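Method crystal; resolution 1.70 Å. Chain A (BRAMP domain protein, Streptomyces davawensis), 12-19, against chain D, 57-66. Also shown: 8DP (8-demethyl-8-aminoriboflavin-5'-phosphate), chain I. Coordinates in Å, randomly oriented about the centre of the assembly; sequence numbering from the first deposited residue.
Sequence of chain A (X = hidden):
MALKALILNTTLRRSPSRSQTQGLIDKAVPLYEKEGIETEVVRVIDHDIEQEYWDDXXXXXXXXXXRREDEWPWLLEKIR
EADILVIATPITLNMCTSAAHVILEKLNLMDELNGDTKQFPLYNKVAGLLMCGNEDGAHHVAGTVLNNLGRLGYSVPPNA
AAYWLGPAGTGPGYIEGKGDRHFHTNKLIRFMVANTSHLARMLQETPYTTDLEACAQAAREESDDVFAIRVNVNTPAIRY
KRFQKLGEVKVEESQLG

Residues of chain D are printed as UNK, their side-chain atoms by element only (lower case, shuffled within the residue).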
# COMPACT_ATOMS: atom_id res chain seq x y z
N LEU A 12 -21.22 -4.22 1.44
CA LEU A 12 -21.56 -5.62 1.24
C LEU A 12 -22.95 -6.00 1.73
O LEU A 12 -23.36 -7.15 1.53
CB LEU A 12 -20.52 -6.51 1.93
CG LEU A 12 -19.13 -6.36 1.32
CD1 LEU A 12 -18.14 -7.23 2.08
CD2 LEU A 12 -19.15 -6.72 -0.16
N ARG A 13 -23.68 -5.08 2.34
CA ARG A 13 -25.02 -5.39 2.83
C ARG A 13 -26.07 -4.90 1.83
O ARG A 13 -26.02 -3.75 1.39
CB ARG A 13 -25.24 -4.79 4.22
CG ARG A 13 -25.35 -3.27 4.28
CD ARG A 13 -25.09 -2.76 5.69
NE ARG A 13 -23.67 -2.77 5.99
CZ ARG A 13 -23.05 -3.64 6.78
NH1 ARG A 13 -23.72 -4.61 7.38
NH2 ARG A 13 -21.73 -3.53 6.94
N ARG A 14 -27.00 -5.78 1.49
CA ARG A 14 -28.04 -5.49 0.50
C ARG A 14 -29.04 -4.47 1.03
O ARG A 14 -29.39 -4.48 2.22
CB ARG A 14 -28.75 -6.81 0.14
CG ARG A 14 -29.97 -6.70 -0.79
CD ARG A 14 -30.46 -8.10 -1.25
NE ARG A 14 -29.48 -8.79 -2.10
CZ ARG A 14 -29.42 -8.64 -3.42
NH1 ARG A 14 -30.28 -7.84 -4.04
NH2 ARG A 14 -28.50 -9.28 -4.13
N SER A 15 -29.53 -3.59 0.15
CA SER A 15 -30.56 -2.63 0.57
C SER A 15 -31.79 -3.38 1.08
O SER A 15 -32.16 -4.42 0.52
CB SER A 15 -30.97 -1.71 -0.59
OG SER A 15 -29.86 -0.99 -1.10
N PRO A 16 -32.47 -2.81 2.08
CA PRO A 16 -32.25 -1.49 2.70
C PRO A 16 -31.41 -1.50 3.98
O PRO A 16 -31.54 -0.58 4.77
CB PRO A 16 -33.68 -1.05 3.03
CG PRO A 16 -34.34 -2.35 3.44
CD PRO A 16 -33.76 -3.40 2.49
N SER A 17 -30.59 -2.53 4.21
CA SER A 17 -29.84 -2.58 5.45
C SER A 17 -29.03 -1.30 5.60
O SER A 17 -28.52 -0.75 4.62
CB SER A 17 -28.93 -3.80 5.49
OG SER A 17 -29.71 -4.98 5.50
N ARG A 18 -28.95 -0.79 6.82
CA ARG A 18 -28.34 0.51 7.04
C ARG A 18 -26.84 0.44 6.84
O ARG A 18 -26.17 -0.43 7.40
CB ARG A 18 -28.69 1.00 8.45
CG ARG A 18 -28.37 2.48 8.64
CD ARG A 18 -28.95 3.00 9.95
NE ARG A 18 -28.89 2.01 11.03
CZ ARG A 18 -29.05 2.29 12.33
NH1 ARG A 18 -29.25 3.54 12.72
NH2 ARG A 18 -29.00 1.32 13.24
N SER A 19 -26.30 1.35 6.03
CA SER A 19 -24.89 1.39 5.68
C SER A 19 -24.22 2.61 6.31
O SER A 19 -24.73 3.73 6.19
CB SER A 19 -24.72 1.40 4.15
OG SER A 19 -23.48 1.97 3.72
N UNK D 57 -28.07 -6.52 13.00
CA UNK D 57 -28.35 -5.09 12.86
C UNK D 57 -28.84 -4.73 11.46
O UNK D 57 -29.40 -3.65 11.28
o UNK D 57 -25.09 -4.92 18.43
c UNK D 57 -26.58 -4.43 14.59
c UNK D 57 -27.16 -3.76 15.66
c UNK D 57 -25.58 -4.75 17.17
c UNK D 57 -25.49 -5.24 14.84
c UNK D 57 -26.66 -3.92 16.95
c UNK D 57 -27.10 -4.25 13.18
c UNK D 57 -24.99 -5.41 16.11
N UNK D 58 -28.64 -5.62 10.49
CA UNK D 58 -29.09 -5.43 9.12
C UNK D 58 -30.58 -5.74 9.00
O UNK D 58 -31.25 -6.10 9.97
o UNK D 58 -25.86 -6.65 8.22
c UNK D 58 -26.80 -5.82 8.12
c UNK D 58 -28.24 -6.30 8.19
o UNK D 58 -26.61 -4.60 7.99
N UNK D 59 -31.10 -5.60 7.78
CA UNK D 59 -32.51 -5.87 7.50
C UNK D 59 -32.68 -7.38 7.33
O UNK D 59 -32.11 -7.98 6.41
c UNK D 59 -32.94 -5.12 6.23
o UNK D 59 -35.29 -4.75 6.51
o UNK D 59 -34.68 -6.10 4.89
c UNK D 59 -34.41 -5.35 5.86
N UNK D 60 -33.46 -7.98 8.24
CA UNK D 60 -33.71 -9.42 8.14
C UNK D 60 -34.18 -9.81 6.74
O UNK D 60 -33.63 -10.73 6.12
c UNK D 60 -36.16 -11.79 8.40
c UNK D 60 -34.60 -14.81 9.56
c UNK D 60 -34.36 -12.37 9.59
c UNK D 60 -35.10 -11.26 9.06
c UNK D 60 -33.46 -14.90 10.31
c UNK D 60 -32.75 -13.75 10.70
c UNK D 60 -33.20 -12.49 10.35
c UNK D 60 -34.75 -9.84 9.19
n UNK D 60 -36.14 -13.16 8.48
c UNK D 60 -35.05 -13.54 9.22
N UNK D 61 -35.22 -9.15 6.23
CA UNK D 61 -35.78 -9.55 4.94
C UNK D 61 -34.73 -9.50 3.84
O UNK D 61 -34.62 -10.43 3.04
c UNK D 61 -38.14 -8.91 5.55
n UNK D 61 -39.25 -8.21 5.33
o UNK D 61 -38.02 -9.69 6.49
c UNK D 61 -36.98 -8.67 4.60
N UNK D 62 -33.92 -8.45 3.82
CA UNK D 62 -32.94 -8.30 2.75
C UNK D 62 -31.74 -9.21 2.94
O UNK D 62 -31.02 -9.48 1.97
c UNK D 62 -32.46 -6.86 2.66
N UNK D 63 -31.50 -9.66 4.16
CA UNK D 63 -30.37 -10.51 4.44
C UNK D 63 -30.57 -11.96 4.09
O UNK D 63 -29.66 -12.76 4.32
N UNK D 64 -31.72 -12.33 3.52
CA UNK D 64 -31.97 -13.74 3.22
C UNK D 64 -30.88 -14.33 2.32
O UNK D 64 -30.42 -15.45 2.54
o UNK D 64 -35.86 -14.49 1.71
c UNK D 64 -33.34 -13.90 2.58
c UNK D 64 -33.75 -15.35 2.38
c UNK D 64 -35.08 -15.47 1.68
o UNK D 64 -35.35 -16.54 1.09
N UNK D 65 -30.48 -13.60 1.28
CA UNK D 65 -29.48 -14.14 0.37
C UNK D 65 -28.14 -14.31 1.08
O UNK D 65 -27.46 -15.33 0.89
c UNK D 65 -27.56 -13.41 -4.28
c UNK D 65 -29.34 -13.24 -0.85
c UNK D 65 -28.56 -12.98 -3.21
n UNK D 65 -26.16 -12.97 -3.96
c UNK D 65 -28.38 -13.75 -1.91
N UNK D 66 -27.75 -13.34 1.92
CA UNK D 66 -26.50 -13.44 2.66
C UNK D 66 -26.51 -14.64 3.61
O UNK D 66 -25.47 -15.27 3.83
c UNK D 66 -26.25 -12.16 3.45
C4 8DP I . -15.59 -1.32 8.24
C5 8DP I . -14.89 -1.98 9.43
C8 8DP I . -15.22 -6.00 8.07
N3 8DP I . -11.53 -4.10 7.74
C2 8DP I . -17.91 -0.19 8.06
N2 8DP I . -16.47 -6.71 8.15
N1 8DP I . -13.70 -2.74 8.86
C6 8DP I . -13.85 -4.01 8.41
O6 8DP I . -17.66 -2.28 9.08
N4 8DP I . -12.33 -0.86 9.19
C12 8DP I . -12.74 -4.70 7.87
C13 8DP I . -12.49 -2.13 8.75
C14 8DP I . -11.41 -2.82 8.18
C15 8DP I . -10.19 -2.14 8.09
C16 8DP I . -11.16 -0.26 9.08
C1 8DP I . -19.25 -0.55 7.41
C3 8DP I . -17.11 -1.49 8.07
C7 8DP I . -15.10 -4.68 8.54
C9 8DP I . -14.09 -6.67 7.51
O1 8DP I . -21.38 0.94 4.53
P1 8DP I . -21.00 -0.14 5.57
O2 8DP I . -22.09 -0.18 6.70
O3 8DP I . -20.84 -1.51 4.93
O4 8DP I . -19.61 0.31 6.27
O5 8DP I . -17.34 0.84 7.33
O7 8DP I . -14.99 -0.64 7.38
C10 8DP I . -14.20 -8.10 7.01
C11 8DP I . -12.89 -6.02 7.41
O8 8DP I . -9.07 -2.75 7.53
N5 8DP I . -10.10 -0.88 8.54
O9 8DP I . -10.97 1.07 9.52
O HOH W 1 -26.71 -2.34 9.23
O HOH W 2 -30.36 -1.95 8.76
O HOH W 3 -29.88 -1.84 12.97

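Position 57 of chain D carries one carbon leading into a ring of six carbons that bears a single oxygen, which defines Tyr D57. The end of its side chain leads away from chain A, and its backbone does the work: Tyr D57 O accepts from water 2 (3.2 Å), which accepts from Arg A18 N (2.7 Å).

Position 58 has two carbons, the second bearing two oxygens. One carboxylate oxygen lies 3.0 Å from Arg A13 NH1 at an N-H...O angle of 150°, a hydrogen-bonded salt bridge. A carboxylate on a single CB is aspartate, Asp D58, and the bridging oxygen is its OD1.

Position 59 repeats the count of two carbons and two oxygens. Its backbone N donates to Ser A17 OG (2.7 Å, 167°), a short and nearly linear bond. Its CA-to-CB bond points toward chain A, and one carboxylate oxygen lies 3.7 Å from Pro A16 CD. It is likewise aspartate, Asp D59; that oxygen, OD2, also accepts from the backbone N of position 62 at 2.7 Å.

At position 60, one carbon precedes fused five- and six-membered rings of eight carbons and one nitrogen, an indole, hence Trp D60. Its CA-to-CB bond points away from chain A, and nothing there touches it. Position 61 shows two carbons, the second bearing one oxygen and one nitrogen; this amide is Asn D61, also without contact.

Position 62 has a lone carbon, its CB, which points toward chain A, 3.3 Å from Ser A15 O and 3.7 Å from Pro A16 CD; it is Ala D62. Position 63 has no side-chain atom and is Gly D63; an ideal CB there would sit 3.2 Å from Asp D59 O, a crowded position.

Position 64 holds three carbons, the third carrying two oxygens: Glu D64, out of contact. Position 65 is a row of four carbons ending in nitrogen. The third carbon of the row packs 3.8 Å from Arg A14 NH2, although the terminal nitrogen lies only 4.4 Å from that same NH2, a proximity of like charges; this is Lys D65, and both groups find hydrogen bonds elsewhere in the structure. Position 66, with one carbon, is Ala D66, which makes no contact.

The contact thus rests on two direct hydrogen bonds, with Ala D62 packed against the turn closed by Ser A17 N to Arg A14 O (3.0 Å). Water 1 lies 2.7 Å from Arg A18 O and 2.6 Å from Asp D58 OD1, close enough to link the two chains. Arg A13 couples this interface to the bound flavin phosphate: while NH1 holds Asp D58, NH2 donates to 8DP O3 (3.0 Å, 154°), and both acceptors lie at the guanidinium edge, near its plane.

Chain D (57-66) YDDWNAGEKA
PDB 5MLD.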